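Local coordinates for protein VP24 (White spot syndrome virus, PDB 5HLJ) that is a major structural protein of the viral envelope, probably anchored in the membrane by a transmembrane helix, and forms an assembly of three copies, at residues Pro15-Ile21 against Leu41-Tyr46; Asn32-Phe36 against Glu90-Ala95; Ala52-Thr56 against Thr71-Gly75; Asp58-Val62 against Ala95-Asn99. All coordinates share one frame; numbering follows the deposited sequence.

Interaction 1. Residues Pro15-Ile21 against Leu41-Tyr46; sequences PVESEII and LQTRNY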
loop_
_atom_site.group_PDB
_atom_site.type_symbol
_atom_site.label_atom_id
_atom_site.label_comp_id
_atom_site.label_asym_id
_atom_site.label_seq_id
_atom_site.Cartn_x
_atom_site.Cartn_y
_atom_site.Cartn_z
ATOM N N PRO A 15 -8.259 21.003 1.574
ATOM C CA PRO A 15 -7.061 20.148 1.552
ATOM C C PRO A 15 -6.143 20.397 0.363
ATOM O O PRO A 15 -6.615 20.610 -0.758
ATOM C CB PRO A 15 -7.643 18.740 1.492
ATOM C CG PRO A 15 -9.012 18.907 0.880
ATOM C CD PRO A 15 -9.503 20.240 1.351
ATOM N N VAL A 16 -4.839 20.349 0.607
ATOM C CA VAL A 16 -3.872 20.563 -0.460
ATOM C C VAL A 16 -2.816 19.448 -0.496
ATOM O O VAL A 16 -1.961 19.419 -1.385
ATOM C CB VAL A 16 -3.197 21.959 -0.323
ATOM C CG1 VAL A 16 -4.155 23.064 -0.791
ATOM C CG2 VAL A 16 -2.733 22.210 1.110
ATOM N N GLU A 17 -2.892 18.527 0.464
ATOM C CA GLU A 17 -2.015 17.350 0.489
ATOM C C GLU A 17 -2.763 16.044 0.727
ATOM O O GLU A 17 -3.859 16.035 1.290
ATOM C CB GLU A 17 -0.947 17.482 1.572
ATOM C CG GLU A 17 0.347 18.104 1.109
ATOM C CD GLU A 17 0.736 19.295 1.961
ATOM O OE1 GLU A 17 1.636 20.046 1.546
ATOM O OE2 GLU A 17 0.136 19.486 3.046
ATOM N N SER A 18 -2.132 14.945 0.329
ATOM C CA SER A 18 -2.651 13.613 0.578
ATOM C C SER A 18 -2.519 13.224 2.033
ATOM O O SER A 18 -1.639 13.704 2.725
ATOM C CB SER A 18 -1.924 12.586 -0.272
ATOM O OG SER A 18 -2.050 12.912 -1.637
ATOM N N GLU A 19 -3.390 12.335 2.490
ATOM C CA GLU A 19 -3.309 11.846 3.848
ATOM C C GLU A 19 -3.905 10.445 3.940
ATOM O O GLU A 19 -4.801 10.093 3.175
ATOM C CB GLU A 19 -4.017 12.821 4.790
ATOM C CG GLU A 19 -3.870 12.487 6.255
ATOM C CD GLU A 19 -4.414 13.573 7.166
ATOM O OE1 GLU A 19 -4.827 14.646 6.654
ATOM O OE2 GLU A 19 -4.406 13.353 8.397
ATOM N N ILE A 20 -3.376 9.638 4.853
ATOM C CA ILE A 20 -3.912 8.320 5.134
ATOM C C ILE A 20 -4.915 8.385 6.281
ATOM O O ILE A 20 -4.650 9.000 7.309
ATOM C CB ILE A 20 -2.800 7.335 5.492
ATOM C CG1 ILE A 20 -1.877 7.109 4.297
ATOM C CG2 ILE A 20 -3.376 6.012 5.879
ATOM C CD1 ILE A 20 -2.497 6.314 3.204
ATOM N N ILE A 21 -6.070 7.757 6.078
ATOM C CA ILE A 21 -7.157 7.668 7.049
ATOM C C ILE A 21 -7.186 6.243 7.586
ATOM O O ILE A 21 -7.418 5.311 6.822
ATOM C CB ILE A 21 -8.531 8.007 6.388
ATOM C CG1 ILE A 21 -8.474 9.358 5.659
ATOM C CG2 ILE A 21 -9.664 7.984 7.388
ATOM C CD1 ILE A 21 -7.944 10.496 6.508
ATOM N N LEU A 41 -12.203 10.844 13.892
ATOM C CA LEU A 41 -10.776 10.932 13.615
ATOM C C LEU A 41 -10.456 12.348 13.193
ATOM O O LEU A 41 -11.035 12.858 12.242
ATOM C CB LEU A 41 -10.352 9.934 12.525
ATOM C CG LEU A 41 -8.940 10.056 11.917
ATOM C CD1 LEU A 41 -7.832 9.755 12.925
ATOM C CD2 LEU A 41 -8.799 9.148 10.712
ATOM N N GLN A 42 -9.554 12.988 13.927
ATOM C CA GLN A 42 -9.073 14.305 13.559
ATOM C C GLN A 42 -7.939 14.176 12.538
ATOM O O GLN A 42 -6.912 13.568 12.813
ATOM C CB GLN A 42 -8.603 15.065 14.795
ATOM C CG GLN A 42 -8.224 16.497 14.492
ATOM C CD GLN A 42 -9.401 17.288 13.974
ATOM O OE1 GLN A 42 -10.490 17.266 14.568
ATOM N NE2 GLN A 42 -9.205 17.978 12.849
ATOM N N THR A 43 -8.131 14.714 11.343
ATOM C CA THR A 43 -7.083 14.655 10.333
ATOM C C THR A 43 -6.366 15.997 10.290
ATOM O O THR A 43 -6.858 16.980 10.851
ATOM C CB THR A 43 -7.651 14.314 8.937
ATOM O OG1 THR A 43 -8.325 15.465 8.397
ATOM C CG2 THR A 43 -8.608 13.121 9.024
ATOM N N ARG A 44 -5.215 16.045 9.623
ATOM C CA ARG A 44 -4.510 17.311 9.487
ATOM C C ARG A 44 -5.015 18.112 8.288
ATOM O O ARG A 44 -5.018 19.330 8.330
ATOM C CB ARG A 44 -2.987 17.107 9.378
ATOM C CG ARG A 44 -2.434 15.889 10.114
ATOM C CD ARG A 44 -0.880 15.856 10.108
ATOM N NE ARG A 44 -0.290 16.543 8.949
ATOM C CZ ARG A 44 -0.049 15.974 7.762
ATOM N NH1 ARG A 44 -0.356 14.687 7.544
ATOM N NH2 ARG A 44 0.492 16.701 6.778
ATOM N N ASN A 45 -5.439 17.443 7.222
ATOM C CA ASN A 45 -5.777 18.154 5.996
ATOM C C ASN A 45 -7.243 18.043 5.584
ATOM O O ASN A 45 -7.672 18.746 4.676
ATOM C CB ASN A 45 -4.896 17.661 4.843
ATOM C CG ASN A 45 -3.408 17.825 5.126
ATOM O OD1 ASN A 45 -2.643 16.859 5.067
ATOM N ND2 ASN A 45 -2.992 19.047 5.425
ATOM N N TYR A 46 -8.009 17.171 6.234
ATOM C CA TYR A 46 -9.364 16.896 5.769
ATOM C C TYR A 46 -10.418 17.169 6.830
ATOM O O TYR A 46 -11.545 16.693 6.729
ATOM C CB TYR A 46 -9.450 15.446 5.252
ATOM C CG TYR A 46 -8.623 15.306 4.007
ATOM C CD1 TYR A 46 -9.163 15.591 2.758
ATOM C CD2 TYR A 46 -7.278 14.982 4.081
ATOM C CE1 TYR A 46 -8.394 15.516 1.617
ATOM C CE2 TYR A 46 -6.500 14.906 2.941
ATOM C CZ TYR A 46 -7.062 15.177 1.716
ATOM O OH TYR A 46 -6.286 15.102 0.587
HETATM O O HOH W 1 -1.524 12.885 8.944
#
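Glu-19 reaches across to the backbone N-H groups of Arg-44 and Asn-45. Its CB packs beside the Tyr-46 ring, 3.7 Å from CE2. The chain then runs straight: CG stands opposite the backbone N (chi1 -174°), and the extended arm carries the carboxylate to the turn. There CD lies near Arg-44 N and Thr-43 CB. Glu-19 OE1 accepts from Asn-45 N at 2.9 Å, and Glu-19 OE2 accepts from Arg-44 N at 3.1 Å, the latter almost straight (169°). Both oxygens use their syn lone pairs, so the two N-H groups hold the carboxylate from one end. OE1 also meets the edge of the Tyr-46 ring, in its plane. A water joins OE2 to Arg-44 NH1. The arginine itself makes no direct salt bridge here, though its charge would probably still stabilise the carboxylate.

Tyr-46 is held on two more sides. Pro-15 CB sits over one ring face in a CH-pi contact, 3.8 Å from the centroid. The hydroxyl donates to Glu-17 O at 2.7 Å, from above the carbonyl plane. Apolar contacts continue at the other end, where Ile-21 CG2 meets Leu-41 CD2 at 3.6 Å. Thr-43 OG1 accepts from Tyr-46 N, which shapes the turn, and is also bonded to Gly-47 O. This is an ST motif at the open end of the beta hairpin formed by strands 19-28 and 33-42.

Interaction 2. Residues Asn32-Phe36 against Glu90-Ala95; sequences NHFNF and ELELYA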
loop_
_atom_site.group_PDB
_atom_site.type_symbol
_atom_site.label_atom_id
_atom_site.label_comp_id
_atom_site.label_asym_id
_atom_site.label_seq_id
_atom_site.Cartn_x
_atom_site.Cartn_y
_atom_site.Cartn_z
ATOM N N ASN A 32 -22.829 -10.439 3.828
ATOM C CA ASN A 32 -21.534 -10.415 3.162
ATOM C C ASN A 32 -20.971 -8.993 3.083
ATOM O O ASN A 32 -20.582 -8.524 2.016
ATOM C CB ASN A 32 -21.655 -11.026 1.763
ATOM C CG ASN A 32 -21.814 -12.539 1.798
ATOM O OD1 ASN A 32 -22.862 -13.058 2.164
ATOM N ND2 ASN A 32 -20.773 -13.252 1.393
ATOM N N HIS A 33 -20.946 -8.309 4.222
ATOM C CA HIS A 33 -20.490 -6.930 4.275
ATOM C C HIS A 33 -19.300 -6.701 5.203
ATOM O O HIS A 33 -18.974 -7.534 6.050
ATOM C CB HIS A 33 -21.622 -6.013 4.724
ATOM C CG HIS A 33 -22.592 -5.669 3.641
ATOM N ND1 HIS A 33 -23.872 -6.169 3.604
ATOM C CD2 HIS A 33 -22.469 -4.865 2.558
ATOM C CE1 HIS A 33 -24.502 -5.684 2.548
ATOM N NE2 HIS A 33 -23.673 -4.888 1.901
ATOM N N PHE A 34 -18.662 -5.550 5.031
ATOM C CA PHE A 34 -17.794 -5.007 6.060
ATOM C C PHE A 34 -18.597 -3.954 6.774
ATOM O O PHE A 34 -19.452 -3.329 6.174
ATOM C CB PHE A 34 -16.511 -4.406 5.478
ATOM C CG PHE A 34 -15.443 -5.408 5.219
ATOM C CD1 PHE A 34 -14.770 -6.007 6.275
ATOM C CD2 PHE A 34 -15.103 -5.755 3.922
ATOM C CE1 PHE A 34 -13.774 -6.931 6.040
ATOM C CE2 PHE A 34 -14.110 -6.684 3.682
ATOM C CZ PHE A 34 -13.448 -7.275 4.738
ATOM N N ASN A 35 -18.315 -3.744 8.050
ATOM C CA ASN A 35 -19.065 -2.776 8.838
ATOM C C ASN A 35 -18.122 -1.887 9.653
ATOM O O ASN A 35 -17.239 -2.392 10.359
ATOM C CB ASN A 35 -20.050 -3.518 9.753
ATOM C CG ASN A 35 -21.105 -2.606 10.342
ATOM O OD1 ASN A 35 -21.501 -1.613 9.729
ATOM N ND2 ASN A 35 -21.569 -2.944 11.538
ATOM N N PHE A 36 -18.286 -0.567 9.542
ATOM C CA PHE A 36 -17.438 0.358 10.300
ATOM C C PHE A 36 -17.616 0.190 11.806
ATOM O O PHE A 36 -18.674 -0.228 12.266
ATOM C CB PHE A 36 -17.737 1.809 9.942
ATOM C CG PHE A 36 -17.255 2.221 8.579
ATOM C CD1 PHE A 36 -15.904 2.098 8.231
ATOM C CD2 PHE A 36 -18.141 2.773 7.654
ATOM C CE1 PHE A 36 -15.455 2.495 6.975
ATOM C CE2 PHE A 36 -17.703 3.168 6.395
ATOM C CZ PHE A 36 -16.347 3.029 6.058
ATOM N N GLU A 90 -16.708 -13.878 0.423
ATOM C CA GLU A 90 -16.724 -12.723 -0.458
ATOM C C GLU A 90 -17.473 -11.584 0.204
ATOM O O GLU A 90 -18.672 -11.683 0.443
ATOM C CB GLU A 90 -17.350 -13.094 -1.801
ATOM C CG GLU A 90 -16.700 -14.315 -2.426
ATOM C CD GLU A 90 -17.236 -14.653 -3.819
ATOM O OE1 GLU A 90 -18.381 -14.258 -4.156
ATOM O OE2 GLU A 90 -16.491 -15.311 -4.581
ATOM N N LEU A 91 -16.749 -10.512 0.525
ATOM C CA LEU A 91 -17.298 -9.420 1.332
ATOM C C LEU A 91 -17.198 -8.085 0.627
ATOM O O LEU A 91 -16.285 -7.850 -0.164
ATOM C CB LEU A 91 -16.582 -9.330 2.682
ATOM C CG LEU A 91 -17.181 -10.063 3.882
ATOM C CD1 LEU A 91 -17.366 -11.539 3.580
ATOM C CD2 LEU A 91 -16.295 -9.881 5.120
ATOM N N GLU A 92 -18.136 -7.202 0.924
ATOM C CA GLU A 92 -18.124 -5.891 0.306
ATOM C C GLU A 92 -18.331 -4.806 1.356
ATOM O O GLU A 92 -19.132 -4.954 2.273
ATOM C CB GLU A 92 -19.188 -5.819 -0.790
ATOM C CG GLU A 92 -19.234 -4.495 -1.563
ATOM C CD GLU A 92 -20.302 -4.479 -2.654
ATOM O OE1 GLU A 92 -20.961 -5.525 -2.892
ATOM O OE2 GLU A 92 -20.492 -3.413 -3.278
ATOM N N LEU A 93 -17.556 -3.738 1.260
ATOM C CA LEU A 93 -17.880 -2.520 1.982
ATOM C C LEU A 93 -18.757 -1.667 1.064
ATOM O O LEU A 93 -18.333 -1.299 -0.028
ATOM C CB LEU A 93 -16.618 -1.745 2.394
ATOM C CG LEU A 93 -16.956 -0.360 2.956
ATOM C CD1 LEU A 93 -17.566 -0.469 4.371
ATOM C CD2 LEU A 93 -15.765 0.591 2.919
ATOM N N TYR A 94 -19.986 -1.388 1.484
ATOM C CA TYR A 94 -20.849 -0.499 0.724
ATOM C C TYR A 94 -21.097 0.722 1.594
ATOM O O TYR A 94 -21.922 0.687 2.521
ATOM C CB TYR A 94 -22.167 -1.191 0.325
ATOM C CG TYR A 94 -23.009 -0.381 -0.643
ATOM C CD1 TYR A 94 -23.045 -0.686 -2.001
ATOM C CD2 TYR A 94 -23.763 0.702 -0.196
ATOM C CE1 TYR A 94 -23.820 0.076 -2.887
ATOM C CE2 TYR A 94 -24.520 1.462 -1.059
ATOM C CZ TYR A 94 -24.554 1.153 -2.403
ATOM O OH TYR A 94 -25.325 1.943 -3.241
ATOM N N ALA A 95 -20.370 1.800 1.310
ATOM C CA ALA A 95 -20.387 2.952 2.197
ATOM C C ALA A 95 -20.971 4.186 1.531
ATOM O O ALA A 95 -20.845 4.372 0.322
ATOM C CB ALA A 95 -18.979 3.253 2.702
HETATM O O HOH W 2 -20.449 -2.928 4.024
#
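Phe-34 and Leu-91 form the tight part of this contact. Leu-91 CD2 lies over one face of the Phe-34 ring, 4.0 Å from its centroid, and Leu-91 CB reaches CE2 at 3.8 Å. The two side chains cross at about a right angle. Phe-147 and Ile-25 also pack on Phe-34. Further along, Leu-93 CD1 lies over a face of the Phe-36 ring, while Ala-95 CB meets CE2 at 3.9 Å.

The Asn-32 end is polar but buried. Asn-32 ND2 donates to Glu-90 O at 2.8 Å, nearly straight (167°) and in its own amide plane. Its CG lies opposite the carbonyl carbon (chi1 -73°), which carries the amide toward strand 90-99; Glu-87 O is a second acceptor. The His-33 ring turns an edge to Glu-92 O, with CD2 at 3.4 Å, and its NE2 bonds to Asp-78 O. The contact loosens where the strands, 43° apart, diverge toward partly exposed Tyr-94, whose N-H goes to a water.

Two backbone bonds, Glu-92 N to Asn-32 O at 3.0 Å and Phe-34 N to Glu-92 O at 2.9 Å, flank His-33. They make a single parallel bridge. Asn-32 and His-33 also belong to a G1 beta bulge opposite Val-28, where the strand enters the sheet.

Interaction 3. Residues Ala52-Thr56 against Thr71-Gly75; sequences AGQGT and TSLLG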
loop_
_atom_site.group_PDB
_atom_site.type_symbol
_atom_site.label_atom_id
_atom_site.label_comp_id
_atom_site.label_asym_id
_atom_site.label_seq_id
_atom_site.Cartn_x
_atom_site.Cartn_y
_atom_site.Cartn_z
ATOM N N ALA A 52 -20.431 7.559 11.350
ATOM C CA ALA A 52 -21.744 7.338 11.970
ATOM C C ALA A 52 -22.054 5.864 12.179
ATOM O O ALA A 52 -21.328 4.988 11.706
ATOM C CB ALA A 52 -22.844 7.987 11.130
ATOM N N GLY A 53 -23.140 5.583 12.891
ATOM C CA GLY A 53 -23.587 4.209 13.056
ATOM C C GLY A 53 -24.033 3.568 11.745
ATOM O O GLY A 53 -24.353 4.255 10.772
ATOM N N GLN A 54 -24.071 2.245 11.723
ATOM C CA GLN A 54 -24.466 1.518 10.525
ATOM C C GLN A 54 -25.837 1.924 9.999
ATOM O O GLN A 54 -26.744 2.238 10.762
ATOM C CB GLN A 54 -24.451 0.024 10.801
ATOM C CG GLN A 54 -25.376 -0.383 11.924
ATOM C CD GLN A 54 -25.062 -1.777 12.449
ATOM O OE1 GLN A 54 -23.938 -2.055 12.886
ATOM N NE2 GLN A 54 -26.054 -2.662 12.409
ATOM N N GLY A 55 -25.969 1.920 8.680
ATOM C CA GLY A 55 -27.237 2.167 8.020
ATOM C C GLY A 55 -27.831 3.554 8.186
ATOM O O GLY A 55 -29.038 3.734 8.025
ATOM N N THR A 56 -26.997 4.534 8.509
ATOM C CA THR A 56 -27.467 5.905 8.663
ATOM C C THR A 56 -28.049 6.411 7.341
ATOM O O THR A 56 -27.427 6.278 6.292
ATOM C CB THR A 56 -26.327 6.827 9.131
ATOM O OG1 THR A 56 -25.831 6.360 10.392
ATOM C CG2 THR A 56 -26.794 8.250 9.278
ATOM N N THR A 71 -20.928 6.180 6.542
ATOM C CA THR A 71 -21.714 5.092 7.106
ATOM C C THR A 71 -21.569 3.850 6.213
ATOM O O THR A 71 -21.508 3.958 4.991
ATOM C CB THR A 71 -23.222 5.479 7.261
ATOM O OG1 THR A 71 -23.932 4.411 7.890
ATOM C CG2 THR A 71 -23.864 5.772 5.906
ATOM N N SER A 72 -21.473 2.679 6.823
ATOM C CA SER A 72 -21.522 1.436 6.074
ATOM C C SER A 72 -22.948 0.898 6.106
ATOM O O SER A 72 -23.609 0.952 7.146
ATOM C CB SER A 72 -20.535 0.416 6.636
ATOM O OG SER A 72 -20.708 0.240 8.029
ATOM N N LEU A 73 -23.430 0.425 4.959
ATOM C CA LEU A 73 -24.791 -0.108 4.842
ATOM C C LEU A 73 -24.756 -1.626 4.840
ATOM O O LEU A 73 -23.810 -2.239 4.347
ATOM C CB LEU A 73 -25.499 0.408 3.574
ATOM C CG LEU A 73 -25.593 1.924 3.370
ATOM C CD1 LEU A 73 -26.552 2.287 2.225
ATOM C CD2 LEU A 73 -25.973 2.655 4.660
ATOM N N LEU A 74 -25.787 -2.231 5.417
ATOM C CA LEU A 74 -25.847 -3.678 5.550
ATOM C C LEU A 74 -27.090 -4.193 4.829
ATOM O O LEU A 74 -27.773 -3.430 4.146
ATOM C CB LEU A 74 -25.835 -4.071 7.029
ATOM C CG LEU A 74 -24.641 -3.460 7.790
ATOM C CD1 LEU A 74 -24.744 -3.678 9.289
ATOM C CD2 LEU A 74 -23.297 -3.987 7.258
ATOM N N GLY A 75 -27.389 -5.476 4.947
ATOM C CA GLY A 75 -28.591 -5.976 4.292
ATOM C C GLY A 75 -28.530 -6.061 2.767
ATOM O O GLY A 75 -27.909 -5.214 2.101
#
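Thr-71 meets a type II beta turn that runs from Gly-53 to Thr-56, in the loop after strand 48-51. The turn lies against Thr-71 and Ser-72 of strand 68-72.

Hydrogen bonds come first. Thr-71 OG1 donates to Gly-53 O at 2.9 Å and accepts from Thr-56 N at 3.1 Å. One hydroxyl thus bridges both ends of the turn, whose own bond from Thr-56 N to Gly-53 O is weak. The hydroxyl is placed by chi1 of -177°, with OG1 opposite the backbone N of Thr-71. Gly-55 N makes a separate bond to Ser-72 O at 3.0 Å, nearly straight (167°). Gly-55 has a positive phi, as the third position of a type II turn usually requires.

Van der Waals contacts are fewer. Leu-73 CD2 touches Gly-55 CA at 3.6 Å. Thr-71 CG2 rests on Thr-56 O, also at 3.6 Å. The same methyl also packs on Leu-61 of helix 58-61.

One contact is mixed. Leu-74 CD1 lies beside the amide of Gln-54, 3.5 Å from NE2, and the two side chains cross at about a right angle. Gln-54 OE1 turns to Asn-35 ND2, which ties the turn to strand 33-42.

Gly-53 O takes two hydroxyls: Thr-56 OG1 at 2.6 Å and Thr-71 OG1 approach from opposite faces of its carbonyl plane.

Interaction 4. Residues Asp58-Val62 against Ala95-Asn99; sequences DSELV and ARVYN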
loop_
_atom_site.group_PDB
_atom_site.type_symbol
_atom_site.label_atom_id
_atom_site.label_comp_id
_atom_site.label_asym_id
_atom_site.label_seq_id
_atom_site.Cartn_x
_atom_site.Cartn_y
_atom_site.Cartn_z
ATOM N N ASP A 58 -29.464 9.030 4.410
ATOM C CA ASP A 58 -28.822 10.195 3.818
ATOM C C ASP A 58 -29.187 11.500 4.532
ATOM O O ASP A 58 -28.320 12.366 4.700
ATOM C CB ASP A 58 -29.150 10.291 2.322
ATOM C CG ASP A 58 -28.201 9.429 1.438
ATOM O OD1 ASP A 58 -27.461 8.559 1.971
ATOM O OD2 ASP A 58 -28.206 9.626 0.196
ATOM N N SER A 59 -30.440 11.657 4.968
ATOM C CA SER A 59 -30.838 12.934 5.590
ATOM C C SER A 59 -30.199 13.112 6.976
ATOM O O SER A 59 -29.810 14.212 7.345
ATOM C CB SER A 59 -32.360 13.054 5.691
ATOM O OG SER A 59 -32.913 11.935 6.354
ATOM N N GLU A 60 -30.087 12.022 7.726
ATOM C CA GLU A 60 -29.363 12.035 8.982
ATOM C C GLU A 60 -27.863 12.274 8.768
ATOM O O GLU A 60 -27.235 13.056 9.502
ATOM C CB GLU A 60 -29.601 10.727 9.734
ATOM C CG GLU A 60 -31.004 10.654 10.354
ATOM C CD GLU A 60 -31.303 11.859 11.261
ATOM O OE1 GLU A 60 -30.516 12.109 12.201
ATOM O OE2 GLU A 60 -32.311 12.568 11.027
ATOM N N LEU A 61 -27.303 11.636 7.740
ATOM C CA LEU A 61 -25.860 11.679 7.512
ATOM C C LEU A 61 -25.350 13.112 7.350
ATOM O O LEU A 61 -24.292 13.440 7.870
ATOM C CB LEU A 61 -25.471 10.833 6.288
ATOM C CG LEU A 61 -24.024 10.341 6.163
ATOM C CD1 LEU A 61 -23.724 9.238 7.180
ATOM C CD2 LEU A 61 -23.769 9.844 4.752
ATOM N N VAL A 62 -26.106 13.973 6.665
ATOM C CA VAL A 62 -25.643 15.346 6.448
ATOM C C VAL A 62 -25.802 16.261 7.671
ATOM O O VAL A 62 -25.447 17.441 7.621
ATOM C CB VAL A 62 -26.366 16.013 5.249
ATOM C CG1 VAL A 62 -26.133 15.201 3.971
ATOM C CG2 VAL A 62 -27.846 16.209 5.529
ATOM N N ALA A 95 -20.370 1.800 1.310
ATOM C CA ALA A 95 -20.387 2.952 2.197
ATOM C C ALA A 95 -20.971 4.186 1.531
ATOM O O ALA A 95 -20.845 4.372 0.322
ATOM C CB ALA A 95 -18.979 3.253 2.702
ATOM N N ARG A 96 -21.605 5.026 2.345
ATOM C CA ARG A 96 -22.086 6.321 1.899
ATOM C C ARG A 96 -21.228 7.365 2.593
ATOM O O ARG A 96 -21.055 7.333 3.817
ATOM C CB ARG A 96 -23.581 6.506 2.216
ATOM C CG ARG A 96 -24.497 5.428 1.597
ATOM C CD ARG A 96 -24.738 5.657 0.103
ATOM N NE ARG A 96 -25.560 6.851 -0.135
ATOM C CZ ARG A 96 -25.621 7.497 -1.296
ATOM N NH1 ARG A 96 -24.903 7.073 -2.329
ATOM N NH2 ARG A 96 -26.379 8.581 -1.422
ATOM N N VAL A 97 -20.663 8.271 1.812
ATOM C CA VAL A 97 -19.694 9.211 2.334
ATOM C C VAL A 97 -20.084 10.628 1.971
ATOM O O VAL A 97 -20.136 10.990 0.795
ATOM C CB VAL A 97 -18.259 8.921 1.809
ATOM C CG1 VAL A 97 -17.250 9.907 2.403
ATOM C CG2 VAL A 97 -17.846 7.503 2.134
ATOM N N TYR A 98 -20.340 11.433 3.000
ATOM C CA TYR A 98 -20.653 12.833 2.809
ATOM C C TYR A 98 -19.380 13.666 2.864
ATOM O O TYR A 98 -18.728 13.751 3.901
ATOM C CB TYR A 98 -21.659 13.309 3.864
ATOM C CG TYR A 98 -22.133 14.733 3.676
ATOM C CD1 TYR A 98 -22.399 15.231 2.405
ATOM C CD2 TYR A 98 -22.353 15.567 4.771
ATOM C CE1 TYR A 98 -22.836 16.527 2.222
ATOM C CE2 TYR A 98 -22.799 16.873 4.597
ATOM C CZ TYR A 98 -23.039 17.345 3.324
ATOM O OH TYR A 98 -23.484 18.640 3.138
ATOM N N ASN A 99 -19.036 14.271 1.734
ATOM C CA ASN A 99 -17.907 15.176 1.641
ATOM C C ASN A 99 -18.385 16.612 1.787
ATOM O O ASN A 99 -18.898 17.221 0.834
ATOM C CB ASN A 99 -17.159 14.991 0.313
ATOM C CG ASN A 99 -16.012 15.989 0.137
ATOM O OD1 ASN A 99 -15.602 16.659 1.088
ATOM N ND2 ASN A 99 -15.489 16.085 -1.088
HETATM O O HOH W 3 -24.489 19.751 5.937
#
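Asp-58 OD2 accepts from Arg-96 NH2 at 2.7 Å, the shortest polar bond of the contact. It is a salt bridge. The donor lies on the syn lone pair of OD2, and the oxygen lies close to the guanidinium plane. A second, weak bond runs from Arg-96 NE to Asp-58 OD1 at 3.3 Å. The two flat groups are nearly coplanar, 12° apart, so the carboxylate meets the guanidinium edge with both oxygens. The pair would restrict rotation of both groups, though the second bond is weak. The arginine chain bends at chi2 and chi3, which brings its NE and NH2 edge round to Asp-58. NH1 is bonded to Thr-144 OG1 of the neighbouring strand 141-151.

The contact sets one short helix, 58-61, against the face of strand 90-99 within a mainly beta fold. Arg-96 and Tyr-98 point toward the helix, and Val-97 between them points away.

Leu-61 is the buried residue. Its CD2 lies 3.8 Å from Arg-96 O and 4.2 Å from Tyr-98 CB, and Ile-142 and Ile-69 also pack on it. Val-62 sits at the surface on the Tyr-98 ring. Its CG1 stands over the ring centre, 3.7 Å from the centroid and 6° off the normal, in a CH-pi contact. Val-62 CB adds a contact to CE2 at 3.7 Å. A water donates to Val-62 O and lies 3.2 Å from Tyr-98 OH.

Overall arrangement
Interactions 1 and 2 are buried and both use strand 33-42. They lie on opposite sides of the chain's centre, with centres about 24 Å apart. Interaction 1 also lies beside the other two subunits; no other chain touches interactions 2, 3 or 4. Interaction 2 is mostly aromatic and aliphatic packing, whereas interaction 1 depends on a carboxylate that holds backbone N-H groups. Interaction 3 is partly buried and relies on hydroxyl and backbone bonds. Interaction 4 is a surface contact with a salt bridge. Interactions 2 and 4 share Ala-95 on strand 90-99. Interaction 3 touches both, through Asn-35 to Gln-54 and through Thr-71 to Arg-96.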